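Local coordinates for putative histidine protein kinase (Rhodobacter sphaeroides, PDB 3KYJ), which probably autophosphorylates on a histidine and passes the phosphate to CheY or CheB in chemotaxis signalling, seen here as its histidine phosphotransfer (Hpt) domain, at residues Asp10-Leu15 with Ser58-Leu63; Leu63-Ser68 with Arg113-Gly118; Glu93-Ala98 with Asp126-Lys131. All blocks are in the same frame, centred on the assembly; numbering follows the deposited sequence.

Interaction 1 (Asp10-Leu15 with Ser58-Leu63)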
ATOM      1  N   ASP A  10       8.706  17.227   6.090  1.00 27.75           N
ATOM      2  CA  ASP A  10       9.203  17.576   4.759  1.00 27.17           C
ATOM      3  C   ASP A  10       9.460  16.317   3.946  1.00 24.04           C
ATOM      4  O   ASP A  10       9.089  16.236   2.770  1.00 23.68           O
ATOM      5  CB  ASP A  10      10.507  18.383   4.846  1.00 30.34           C
ATOM      6  CG  ASP A  10      10.302  19.776   5.410  1.00 33.13           C
ATOM      7  OD1 ASP A  10       9.213  20.346   5.222  1.00 33.22           O
ATOM      8  OD2 ASP A  10      11.240  20.291   6.048  1.00 34.42           O
ATOM      9  N   GLU A  11      10.086  15.325   4.571  1.00 24.52           N
ATOM     10  CA  GLU A  11      10.458  14.121   3.847  1.00 24.58           C
ATOM     11  C   GLU A  11       9.243  13.325   3.360  1.00 22.57           C
ATOM     12  O   GLU A  11       9.232  12.849   2.243  1.00 21.96           O
ATOM     13  CB  GLU A  11      11.371  13.233   4.708  1.00 28.11           C
ATOM     14  CG  GLU A  11      11.887  12.019   3.953  1.00 31.56           C
ATOM     15  CD  GLU A  11      12.733  11.063   4.803  1.00 33.02           C
ATOM     16  OE1 GLU A  11      12.978  11.327   5.999  1.00 33.13           O
ATOM     17  OE2 GLU A  11      13.148  10.022   4.256  1.00 34.66           O
ATOM     18  N   ILE A  12       8.207  13.196   4.176  1.00 21.32           N
ATOM     19  CA  ILE A  12       7.074  12.390   3.753  1.00 21.57           C
ATOM     20  C   ILE A  12       6.281  13.094   2.657  1.00 19.82           C
ATOM     21  O   ILE A  12       5.792  12.442   1.746  1.00 18.64           O
ATOM     22  CB  ILE A  12       6.191  11.944   4.943  1.00 24.27           C
ATOM     23  CG1 ILE A  12       5.219  10.853   4.484  1.00 25.46           C
ATOM     24  CG2 ILE A  12       5.441  13.111   5.562  1.00 29.00           C
ATOM     25  CD1 ILE A  12       4.591  10.059   5.623  1.00 28.41           C
ATOM     26  N   TRP A  13       6.190  14.422   2.704  1.00 20.47           N
ATOM     27  CA  TRP A  13       5.513  15.134   1.627  1.00 20.93           C
ATOM     28  C   TRP A  13       6.303  15.060   0.310  1.00 21.00           C
ATOM     29  O   TRP A  13       5.713  14.948  -0.758  1.00 21.85           O
ATOM     30  CB  TRP A  13       5.176  16.585   2.031  1.00 22.37           C
ATOM     31  CG  TRP A  13       3.972  16.622   2.899  1.00 22.23           C
ATOM     32  CD1 TRP A  13       3.932  16.779   4.253  1.00 22.72           C
ATOM     33  CD2 TRP A  13       2.622  16.420   2.481  1.00 22.31           C
ATOM     34  NE1 TRP A  13       2.638  16.709   4.697  1.00 24.69           N
ATOM     35  CE2 TRP A  13       1.818  16.475   3.626  1.00 23.34           C
ATOM     36  CE3 TRP A  13       2.016  16.183   1.241  1.00 23.89           C
ATOM     37  CZ2 TRP A  13       0.430  16.336   3.571  1.00 25.01           C
ATOM     38  CZ3 TRP A  13       0.634  16.062   1.191  1.00 24.44           C
ATOM     39  CH2 TRP A  13      -0.141  16.129   2.357  1.00 26.28           C
ATOM     40  N   ALA A  14       7.632  15.103   0.394  1.00 21.24           N
ATOM     41  CA  ALA A  14       8.473  14.934  -0.785  1.00 24.18           C
ATOM     42  C   ALA A  14       8.261  13.550  -1.395  1.00 22.33           C
ATOM     43  O   ALA A  14       8.133  13.402  -2.602  1.00 22.91           O
ATOM     44  CB  ALA A  14       9.927  15.130  -0.436  1.00 27.64           C
ATOM     45  N   LEU A  15       8.208  12.535  -0.538  1.00 20.54           N
ATOM     46  CA  LEU A  15       8.003  11.173  -1.000  1.00 20.04           C
ATOM     47  C   LEU A  15       6.604  10.988  -1.589  1.00 19.49           C
ATOM     48  O   LEU A  15       6.428  10.289  -2.576  1.00 19.24           O
ATOM     49  CB  LEU A  15       8.248  10.202   0.147  1.00 20.93           C
ATOM     50  CG  LEU A  15       8.084   8.742  -0.214  1.00 22.11           C
ATOM     51  CD1 LEU A  15       9.115   8.384  -1.290  1.00 23.31           C
ATOM     52  CD2 LEU A  15       8.279   7.882   1.038  1.00 21.82           C
ATOM     53  N   SER A  58      -2.160   8.126  -0.482  1.00 15.13           N
ATOM     54  CA  SER A  58      -3.048   9.182  -0.046  0.61 14.86           C
ATOM     55  C   SER A  58      -3.657   8.839   1.310  1.00 15.33           C
ATOM     56  O   SER A  58      -3.858   9.726   2.146  1.00 17.33           O
ATOM     57  CB  SER A  58      -4.133   9.440  -1.094  0.61 16.14           C
ATOM     58  OG  SER A  58      -5.075   8.374  -1.198  0.61 16.57           O
ATOM     59  N   ARG A  59      -3.933   7.560   1.544  1.00 15.23           N
ATOM     60  CA  ARG A  59      -4.458   7.132   2.825  1.00 17.06           C
ATOM     61  C   ARG A  59      -3.458   7.395   3.961  1.00 17.70           C
ATOM     62  O   ARG A  59      -3.869   7.814   5.037  1.00 20.58           O
ATOM     63  CB  ARG A  59      -4.865   5.663   2.760  1.00 19.04           C
ATOM     64  CG  ARG A  59      -5.417   5.105   4.076  1.00 25.11           C
ATOM     65  CD  ARG A  59      -5.730   3.610   3.954  1.00 30.51           C
ATOM     66  NE  ARG A  59      -6.740   3.373   2.928  1.00 36.50           N
ATOM     67  CZ  ARG A  59      -7.047   2.188   2.401  1.00 42.23           C
ATOM     68  NH1 ARG A  59      -6.414   1.084   2.792  1.00 47.44           N
ATOM     69  NH2 ARG A  59      -7.989   2.107   1.464  1.00 44.06           N
ATOM     70  N   VAL A  60      -2.162   7.154   3.733  1.00 17.05           N
ATOM     71  CA  VAL A  60      -1.129   7.393   4.750  1.00 18.48           C
ATOM     72  C   VAL A  60      -1.221   8.814   5.302  1.00 19.09           C
ATOM     73  O   VAL A  60      -1.025   9.034   6.494  1.00 20.11           O
ATOM     74  CB  VAL A  60       0.315   7.120   4.162  1.00 18.29           C
ATOM     75  CG1 VAL A  60       1.436   7.713   5.063  1.00 21.22           C
ATOM     76  CG2 VAL A  60       0.543   5.649   4.008  1.00 23.20           C
ATOM     77  N   LEU A  61      -1.454   9.763   4.409  1.00 18.43           N
ATOM     78  CA  LEU A  61      -1.481  11.177   4.757  1.00 18.24           C
ATOM     79  C   LEU A  61      -2.885  11.683   5.102  1.00 18.67           C
ATOM     80  O   LEU A  61      -3.049  12.881   5.321  1.00 21.24           O
ATOM     81  CB  LEU A  61      -0.837  12.023   3.648  1.00 19.54           C
ATOM     82  CG  LEU A  61       0.695  11.830   3.556  1.00 21.93           C
ATOM     83  CD1 LEU A  61       1.339  12.546   2.392  1.00 25.85           C
ATOM     84  CD2 LEU A  61       1.324  12.299   4.880  1.00 29.55           C
ATOM     85  N   GLY A  62      -3.871  10.788   5.166  1.00 18.21           N
ATOM     86  CA  GLY A  62      -5.225  11.134   5.552  1.00 19.93           C
ATOM     87  C   GLY A  62      -5.973  11.956   4.522  1.00 19.20           C
ATOM     88  O   GLY A  62      -6.889  12.704   4.875  1.00 21.96           O
ATOM     89  N   LEU A  63      -5.617  11.811   3.249  1.00 18.04           N
ATOM     90  CA  LEU A  63      -6.206  12.626   2.182  1.00 18.59           C
ATOM     91  C   LEU A  63      -7.412  11.871   1.641  1.00 18.63           C
ATOM     92  O   LEU A  63      -7.381  11.323   0.549  1.00 18.05           O
ATOM     93  CB  LEU A  63      -5.163  12.937   1.106  1.00 19.62           C
ATOM     94  CG  LEU A  63      -3.837  13.489   1.628  1.00 20.64           C
ATOM     95  CD1 LEU A  63      -2.816  13.682   0.507  1.00 23.03           C
ATOM     96  CD2 LEU A  63      -4.077  14.794   2.382  1.00 23.52           C
TER

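Interaction 2 (Leu63-Ser68 with Arg113-Gly118)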
ATOM      1  N   LEU A  63      -5.617  11.811   3.249  1.00 18.04           N
ATOM      2  CA  LEU A  63      -6.206  12.626   2.182  1.00 18.59           C
ATOM      3  C   LEU A  63      -7.412  11.871   1.641  1.00 18.63           C
ATOM      4  O   LEU A  63      -7.381  11.323   0.549  1.00 18.05           O
ATOM      5  CB  LEU A  63      -5.163  12.937   1.106  1.00 19.62           C
ATOM      6  CG  LEU A  63      -3.837  13.489   1.628  1.00 20.64           C
ATOM      7  CD1 LEU A  63      -2.816  13.682   0.507  1.00 23.03           C
ATOM      8  CD2 LEU A  63      -4.077  14.794   2.382  1.00 23.52           C
ATOM      9  N   SER A  64      -8.492  11.887   2.414  1.00 20.29           N
ATOM     10  CA  SER A  64      -9.648  11.033   2.149  0.52 21.22           C
ATOM     11  C   SER A  64     -10.374  11.359   0.832  1.00 18.74           C
ATOM     12  O   SER A  64     -10.914  10.447   0.202  1.00 18.96           O
ATOM     13  CB  SER A  64     -10.647  11.083   3.321  0.52 22.03           C
ATOM     14  OG  SER A  64     -10.098  10.573   4.542  0.52 23.04           O
ATOM     15  N   VAL A  65     -10.369  12.614   0.395  1.00 18.43           N
ATOM     16  CA  VAL A  65     -11.042  12.940  -0.863  1.00 20.51           C
ATOM     17  C   VAL A  65     -10.193  12.362  -1.994  1.00 18.41           C
ATOM     18  O   VAL A  65     -10.707  11.674  -2.856  1.00 19.21           O
ATOM     19  CB  VAL A  65     -11.286  14.452  -1.044  1.00 23.23           C
ATOM     20  CG1 VAL A  65     -11.782  14.766  -2.492  1.00 25.30           C
ATOM     21  CG2 VAL A  65     -12.326  14.947  -0.021  1.00 27.40           C
ATOM     22  N   VAL A  66      -8.888  12.607  -1.972  1.00 17.29           N
ATOM     23  CA  VAL A  66      -8.006  12.000  -2.995  1.00 17.48           C
ATOM     24  C   VAL A  66      -8.163  10.462  -3.005  1.00 16.29           C
ATOM     25  O   VAL A  66      -8.351   9.839  -4.060  1.00 16.78           O
ATOM     26  CB  VAL A  66      -6.515  12.379  -2.801  1.00 17.76           C
ATOM     27  CG1 VAL A  66      -5.652  11.605  -3.787  1.00 18.50           C
ATOM     28  CG2 VAL A  66      -6.258  13.850  -2.991  1.00 20.57           C
ATOM     29  N   GLU A  67      -8.116   9.872  -1.817  1.00 15.73           N
ATOM     30  CA  GLU A  67      -8.246   8.439  -1.647  1.00 15.52           C
ATOM     31  C   GLU A  67      -9.523   7.923  -2.299  1.00 15.35           C
ATOM     32  O   GLU A  67      -9.508   6.906  -2.967  1.00 16.03           O
ATOM     33  CB  GLU A  67      -8.212   8.086  -0.167  1.00 17.11           C
ATOM     34  CG  GLU A  67      -8.251   6.592   0.118  1.00 19.69           C
ATOM     35  CD  GLU A  67      -8.321   6.266   1.588  1.00 23.78           C
ATOM     36  OE1 GLU A  67      -8.212   7.175   2.423  1.00 27.21           O
ATOM     37  OE2 GLU A  67      -8.512   5.095   1.914  1.00 27.18           O
ATOM     38  N   SER A  68     -10.631   8.636  -2.114  1.00 16.09           N
ATOM     39  CA  SER A  68     -11.921   8.140  -2.612  1.00 15.78           C
ATOM     40  C   SER A  68     -11.970   8.087  -4.145  1.00 16.17           C
ATOM     41  O   SER A  68     -12.654   7.228  -4.705  1.00 16.96           O
ATOM     42  CB  SER A  68     -13.067   9.016  -2.078  1.00 16.90           C
ATOM     43  OG  SER A  68     -13.039  10.345  -2.590  1.00 16.67           O
ATOM     44  N   ARG A 113      -0.042  20.611   1.267  1.00 27.79           N
ATOM     45  CA  ARG A 113       0.058  19.621   2.346  1.00 25.63           C
ATOM     46  C   ARG A 113      -1.293  19.390   3.026  1.00 26.02           C
ATOM     47  O   ARG A 113      -1.388  19.222   4.245  1.00 25.52           O
ATOM     48  CB  ARG A 113       1.144  20.017   3.353  1.00 27.25           C
ATOM     49  CG  ARG A 113       2.493  20.197   2.724  1.00 27.47           C
ATOM     50  CD  ARG A 113       3.578  20.401   3.761  1.00 30.84           C
ATOM     51  NE  ARG A 113       4.892  20.431   3.140  1.00 32.80           N
ATOM     52  CZ  ARG A 113       6.041  20.393   3.803  1.00 34.82           C
ATOM     53  NH1 ARG A 113       6.044  20.315   5.126  1.00 36.80           N
ATOM     54  NH2 ARG A 113       7.181  20.420   3.131  1.00 36.99           N
ATOM     55  N   ALA A 114      -2.343  19.357   2.204  1.00 24.35           N
ATOM     56  CA  ALA A 114      -3.703  19.117   2.685  1.00 24.12           C
ATOM     57  C   ALA A 114      -4.538  18.460   1.600  1.00 23.75           C
ATOM     58  O   ALA A 114      -4.139  18.446   0.446  1.00 25.40           O
ATOM     59  CB  ALA A 114      -4.358  20.426   3.127  1.00 28.28           C
ATOM     60  N   ASP A 115      -5.692  17.937   1.993  1.00 21.67           N
ATOM     61  CA  ASP A 115      -6.605  17.280   1.053  1.00 22.01           C
ATOM     62  C   ASP A 115      -7.198  18.321   0.113  1.00 23.99           C
ATOM     63  O   ASP A 115      -7.187  19.520   0.390  1.00 26.03           O
ATOM     64  CB  ASP A 115      -7.687  16.529   1.826  1.00 22.84           C
ATOM     65  CG  ASP A 115      -8.327  15.385   1.044  1.00 22.15           C
ATOM     66  OD1 ASP A 115      -7.938  15.073  -0.104  1.00 22.44           O
ATOM     67  OD2 ASP A 115      -9.244  14.781   1.637  1.00 23.55           O
ATOM     68  N   VAL A 116      -7.713  17.852  -1.015  1.00 23.76           N
ATOM     69  CA  VAL A 116      -8.302  18.732  -2.013  1.00 29.16           C
ATOM     70  C   VAL A 116      -9.750  18.890  -1.705  1.00 28.26           C
ATOM     71  O   VAL A 116     -10.333  18.073  -0.974  1.00 27.90           O
ATOM     72  CB  VAL A 116      -8.237  18.122  -3.434  1.00 33.99           C
ATOM     73  CG1 VAL A 116      -6.820  17.994  -3.879  1.00 36.75           C
ATOM     74  CG2 VAL A 116      -8.938  16.775  -3.464  1.00 36.68           C
ATOM     75  N   GLU A 117     -10.312  19.970  -2.246  1.00 31.11           N
ATOM     76  CA  GLU A 117     -11.739  20.100  -2.352  0.66 31.70           C
ATOM     77  C   GLU A 117     -12.241  19.258  -3.503  1.00 27.91           C
ATOM     78  O   GLU A 117     -11.720  19.301  -4.658  1.00 28.66           O
ATOM     79  CB  GLU A 117     -12.146  21.555  -2.580  0.63 37.94           C
ATOM     80  CG  GLU A 117     -11.885  22.474  -1.394  0.61 45.10           C
ATOM     81  CD  GLU A 117     -12.661  22.078  -0.150  0.55 48.62           C
ATOM     82  OE1 GLU A 117     -13.769  21.518  -0.282  0.61 49.87           O
ATOM     83  OE2 GLU A 117     -12.168  22.342   0.968  0.54 51.15           O
ATOM     84  N   GLY A 118     -13.268  18.496  -3.165  1.00 23.79           N
ATOM     85  CA  GLY A 118     -13.824  17.505  -4.055  1.00 23.93           C
ATOM     86  C   GLY A 118     -14.601  18.035  -5.232  1.00 23.51           C
ATOM     87  O   GLY A 118     -14.860  17.272  -6.146  1.00 21.79           O
TER

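Interaction 3 (Glu93-Ala98 with Asp126-Lys131)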
ATOM      1  N   GLU A  93     -10.976   5.089 -21.380  1.00 22.16           N
ATOM      2  CA  GLU A  93     -11.222   6.519 -21.493  1.00 25.05           C
ATOM      3  C   GLU A  93     -11.440   7.201 -20.129  1.00 22.10           C
ATOM      4  O   GLU A  93     -10.843   8.241 -19.825  1.00 23.63           O
ATOM      5  CB  GLU A  93     -12.475   6.715 -22.361  1.00 30.39           C
ATOM      6  CG  GLU A  93     -13.015   8.106 -22.459  1.00 40.60           C
ATOM      7  CD  GLU A  93     -14.280   8.147 -23.301  1.00 45.37           C
ATOM      8  OE1 GLU A  93     -14.318   7.480 -24.363  1.00 45.42           O
ATOM      9  OE2 GLU A  93     -15.235   8.842 -22.895  1.00 48.36           O
ATOM     10  N   ILE A  94     -12.327   6.615 -19.338  1.00 21.20           N
ATOM     11  CA  ILE A  94     -12.663   7.149 -18.020  1.00 18.98           C
ATOM     12  C   ILE A  94     -11.401   7.135 -17.141  1.00 19.24           C
ATOM     13  O   ILE A  94     -11.131   8.085 -16.397  1.00 20.58           O
ATOM     14  CB  ILE A  94     -13.789   6.359 -17.348  1.00 20.63           C
ATOM     15  CG1 ILE A  94     -15.101   6.553 -18.124  1.00 25.88           C
ATOM     16  CG2 ILE A  94     -13.976   6.806 -15.901  1.00 24.17           C
ATOM     17  CD1 ILE A  94     -16.176   5.566 -17.734  1.00 30.99           C
ATOM     18  N   LEU A  95     -10.600   6.083 -17.244  1.00 18.02           N
ATOM     19  CA  LEU A  95      -9.407   5.996 -16.405  1.00 16.05           C
ATOM     20  C   LEU A  95      -8.308   6.952 -16.863  1.00 16.42           C
ATOM     21  O   LEU A  95      -7.535   7.423 -16.026  1.00 16.13           O
ATOM     22  CB  LEU A  95      -8.900   4.569 -16.300  1.00 16.05           C
ATOM     23  CG  LEU A  95      -9.821   3.594 -15.573  1.00 15.96           C
ATOM     24  CD1 LEU A  95      -9.324   2.149 -15.679  1.00 17.99           C
ATOM     25  CD2 LEU A  95      -9.960   4.013 -14.099  1.00 18.51           C
ATOM     26  N   LEU A  96      -8.218   7.239 -18.166  1.00 18.23           N
ATOM     27  CA  LEU A  96      -7.303   8.269 -18.644  1.00 20.23           C
ATOM     28  C   LEU A  96      -7.705   9.642 -18.063  1.00 19.95           C
ATOM     29  O   LEU A  96      -6.856  10.396 -17.606  1.00 20.58           O
ATOM     30  CB  LEU A  96      -7.244   8.338 -20.178  1.00 22.70           C
ATOM     31  CG  LEU A  96      -6.260   7.341 -20.781  1.00 25.76           C
ATOM     32  CD1 LEU A  96      -6.454   7.286 -22.299  1.00 30.26           C
ATOM     33  CD2 LEU A  96      -4.837   7.720 -20.421  1.00 27.78           C
ATOM     34  N   PHE A  97      -9.003   9.945 -18.070  1.00 20.40           N
ATOM     35  CA  PHE A  97      -9.518  11.159 -17.439  1.00 20.30           C
ATOM     36  C   PHE A  97      -9.170  11.141 -15.946  1.00 19.07           C
ATOM     37  O   PHE A  97      -8.703  12.140 -15.388  1.00 19.52           O
ATOM     38  CB  PHE A  97     -11.043  11.233 -17.686  1.00 22.57           C
ATOM     39  CG  PHE A  97     -11.741  12.411 -17.054  1.00 24.20           C
ATOM     40  CD1 PHE A  97     -11.194  13.671 -17.084  1.00 28.00           C
ATOM     41  CD2 PHE A  97     -12.947  12.226 -16.423  1.00 28.07           C
ATOM     42  CE1 PHE A  97     -11.867  14.758 -16.491  1.00 28.66           C
ATOM     43  CE2 PHE A  97     -13.614  13.296 -15.836  1.00 29.23           C
ATOM     44  CZ  PHE A  97     -13.062  14.543 -15.866  1.00 28.28           C
ATOM     45  N   ALA A  98      -9.363   9.994 -15.302  1.00 17.56           N
ATOM     46  CA  ALA A  98      -9.003   9.865 -13.898  1.00 17.02           C
ATOM     47  C   ALA A  98      -7.523  10.130 -13.667  1.00 17.15           C
ATOM     48  O   ALA A  98      -7.167  10.788 -12.700  1.00 16.71           O
ATOM     49  CB  ALA A  98      -9.401   8.525 -13.344  1.00 18.89           C
ATOM     50  N   ASP A 126     -19.039  10.742 -10.758  1.00 25.28           N
ATOM     51  CA  ASP A 126     -20.269  10.293 -11.398  1.00 28.51           C
ATOM     52  C   ASP A 126     -20.000   9.318 -12.548  1.00 26.39           C
ATOM     53  O   ASP A 126     -20.712   8.324 -12.697  1.00 26.42           O
ATOM     54  CB  ASP A 126     -21.070  11.487 -11.927  1.00 32.09           C
ATOM     55  CG  ASP A 126     -21.858  12.213 -10.849  1.00 38.71           C
ATOM     56  OD1 ASP A 126     -22.008  11.693  -9.713  1.00 40.92           O
ATOM     57  OD2 ASP A 126     -22.372  13.310 -11.161  1.00 41.89           O
ATOM     58  N   GLN A 127     -18.964   9.593 -13.341  1.00 25.89           N
ATOM     59  CA  GLN A 127     -18.646   8.743 -14.501  1.00 27.27           C
ATOM     60  C   GLN A 127     -18.188   7.375 -14.040  1.00 26.38           C
ATOM     61  O   GLN A 127     -18.572   6.355 -14.583  1.00 27.00           O
ATOM     62  CB  GLN A 127     -17.566   9.395 -15.358  1.00 34.39           C
ATOM     63  CG  GLN A 127     -18.030  10.635 -16.104  1.00 43.99           C
ATOM     64  CD  GLN A 127     -16.913  11.318 -16.865  1.00 50.73           C
ATOM     65  OE1 GLN A 127     -15.968  10.672 -17.316  1.00 50.21           O
ATOM     66  NE2 GLN A 127     -17.017  12.634 -17.014  1.00 60.37           N
ATOM     67  N   LEU A 128     -17.346   7.349 -13.023  1.00 24.10           N
ATOM     68  CA  LEU A 128     -16.913   6.073 -12.487  1.00 23.97           C
ATOM     69  C   LEU A 128     -18.103   5.291 -11.938  1.00 25.80           C
ATOM     70  O   LEU A 128     -18.250   4.102 -12.229  1.00 26.61           O
ATOM     71  CB  LEU A 128     -15.856   6.269 -11.405  1.00 21.55           C
ATOM     72  CG  LEU A 128     -14.484   6.725 -11.891  1.00 18.75           C
ATOM     73  CD1 LEU A 128     -13.714   7.328 -10.740  1.00 19.08           C
ATOM     74  CD2 LEU A 128     -13.653   5.571 -12.505  1.00 20.68           C
ATOM     75  N   ARG A 129     -18.985   5.952 -11.171  1.00 28.00           N
ATOM     76  CA  ARG A 129     -20.088   5.229 -10.566  1.00 30.59           C
ATOM     77  C   ARG A 129     -21.022   4.682 -11.650  1.00 31.26           C
ATOM     78  O   ARG A 129     -21.540   3.588 -11.510  1.00 32.08           O
ATOM     79  CB  ARG A 129     -20.885   6.123  -9.601  1.00 31.69           C
ATOM     80  CG  ARG A 129     -20.138   6.484  -8.341  1.00 33.61           C
ATOM     81  CD  ARG A 129     -21.103   7.098  -7.285  1.00 34.95           C
ATOM     82  NE  ARG A 129     -20.397   7.834  -6.222  1.00 35.61           N
ATOM     83  CZ  ARG A 129     -19.668   7.250  -5.275  1.00 36.99           C
ATOM     84  NH1 ARG A 129     -19.524   5.928  -5.242  1.00 38.85           N
ATOM     85  NH2 ARG A 129     -19.068   7.984  -4.361  1.00 36.98           N
ATOM     86  N   SER A 130     -21.222   5.468 -12.709  1.00 30.98           N
ATOM     87  CA  SER A 130     -22.080   5.076 -13.828  1.00 32.04           C
ATOM     88  C   SER A 130     -21.510   3.854 -14.559  1.00 31.78           C
ATOM     89  O   SER A 130     -22.231   2.896 -14.798  1.00 32.57           O
ATOM     90  CB  SER A 130     -22.202   6.225 -14.827  1.00 35.31           C
ATOM     91  OG  SER A 130     -22.831   5.764 -16.024  1.00 37.20           O
ATOM     92  N   LYS A 131     -20.227   3.898 -14.918  1.00 31.73           N
ATOM     93  CA  LYS A 131     -19.610   2.771 -15.610  1.00 31.64           C
ATOM     94  C   LYS A 131     -19.622   1.536 -14.707  1.00 31.90           C
ATOM     95  O   LYS A 131     -19.947   0.452 -15.151  1.00 33.25           O
ATOM     96  CB  LYS A 131     -18.206   3.104 -16.080  1.00 32.36           C
ATOM     97  CG  LYS A 131     -17.590   1.990 -16.935  1.00 33.92           C
ATOM     98  CD  LYS A 131     -18.466   1.622 -18.118  1.00 35.75           C
ATOM     99  CE  LYS A 131     -17.635   0.835 -19.139  1.00 37.32           C
ATOM    100  NZ  LYS A 131     -18.472   0.319 -20.263  1.00 41.11           N
TER

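Interaction 1 (Asp10-Leu15 with Ser58-Leu63)
Ser58 O is gripped by the backbones of the two leucines that meet Trp13: Leu63 N donates to Ser58 O at 2.9 Å, and Leu61 N adds a weak bond. With Gly62 N bonded to Arg59 O, this is a Schellman motif closing helix 40-60, and Gly62, at positive phi, is its C' residue. All that passes from this turn to the start of helix 10-35 is apolar. Leu61 CD1 sits over one face of the Trp13 indole in a CH-pi contact, 3.7 Å from the centroid of the six-membered ring and 8° off its normal. Leu63 comes to the far end of the same ring, tip to tip, with Leu63 CD1 4.1 Å from Trp13 CH2. The other branch of Leu61 serves Ile12: the two side chains slide past each other in opposite directions, Leu61 CD2 lying 4.0 Å from Ile12 CD1. Ile12 CG1 is anti to the backbone N (chi1 -167°), and the methyl beyond it also touches Val60 CG1 at 4.0 Å. Tyr16, edge-to-face with Trp13, packs on both leucines as well, and a chain of another protein covers part of Val60 and Leu61. The arrangement closes one end of an Hpt helical bundle, where the first helix lays an aromatic and an aliphatic side chain on the turn between helices 40-60 and 64-82.

Interaction 2 (Leu63-Ser68 with Arg113-Gly118)
Asp115 lays its carboxylate across the first turn of helix 64-82, and both oxygens take a backbone N-H there. Val65 N donates to Asp115 OD2 at 2.7 Å with a nearly straight bond of 170°, and Val66 N reaches Asp115 OD1 at 3.2 Å. Each oxygen uses its syn lone pair, so the carboxylate receives the two neighbouring amides like a two-pronged clasp. Asp115 CG lies anti to its own backbone N (chi1 -156°), which carries the group over to the helix; a weak bond from Val116 N to Asp115 OD1 adds a third donor. Beside this polar pair the packing is close. Val65 CG1 touches Val116 CG2 at 3.6 Å and Gly118 CA at 3.8 Å, while Val66 CG2 meets Val116 CG2 with the two side chains at about a right angle. Leu63 CD2 slips against the loop backbone, 3.6 Å from Asp115 N. Phe54, Met105 and Thr109 pack on Val66 from the helices behind. The outer side is looser: Ala114 gives little surface to the contact, and Arg113 and Glu117 start away from helix 64-82 at CB, Arg113 pairing with Asp10. The two N-H bonds tie the loop to the helix start, and a carboxylate at a helix N-terminus is probably stabilised by the helix dipole, which would favour its charged form.

Interaction 3 (Glu93-Ala98 with Asp126-Lys131)
Ile94 points toward segment 126-131 of helix 122-135 and divides its two branches between Leu128 and Lys131. Its CG2 lies anti to the backbone N and meets Leu128 CD2 at 3.6 Å, the two side chains sliding past each other in opposite directions. The other branch crosses the base of Lys131, with Ile94 CD1 3.6 Å from Lys131 CB and 3.9 Å from its CG. Lys131 then bends at chi2 (55°) and its chain leads away from the contact; NZ forms salt bridges with Asp88 and Glu90, so only the aliphatic root of the lysine packs here. Toward the surface, Phe97 and Gln127 make a second layer. Their side chains run at about a right angle, yet the planes of ring and amide are only 18° apart. Gln127 OE1 is 3.5 Å from Phe97 CD2, and Gln127 NE2 is 3.7 Å from Phe97 CE2. On the inner side Leu95 adds a longer touch on Leu128 CD2, and itself packs on Leu31, Cys73 and Ile77 of the helices beyond. The short helix segments approach to 10.4 Å between axes, running antiparallel at 154°. This is the packing of an extra C-terminal helix against the last helix of the four-helix bundle, as in the five-helix Hpt (P1) domains of CheA kinases.

In the fold
Interactions 1 and 2 adjoin, their centres 11 Å apart, and share Leu63. Two salt bridges tie them together: Arg59 NE to Glu67 OE2 at 2.7 Å and Asp10 OD1 to Arg113 NH2 at 2.9 Å. Together they gather helices 10-35, 40-60 and 64-82 and the loop after helix 89-112 at one end of the bundle. His52, the predicted phosphorylation site, unmodified here, lies on helix 40-60 less than two turns before Ser58. Interaction 3 lies on the opposite side of the chain's centre from interaction 1, 25 Å away between centres. Its nearest atoms come to about 6 Å from interaction 2, whose loop leads into helix 122-135.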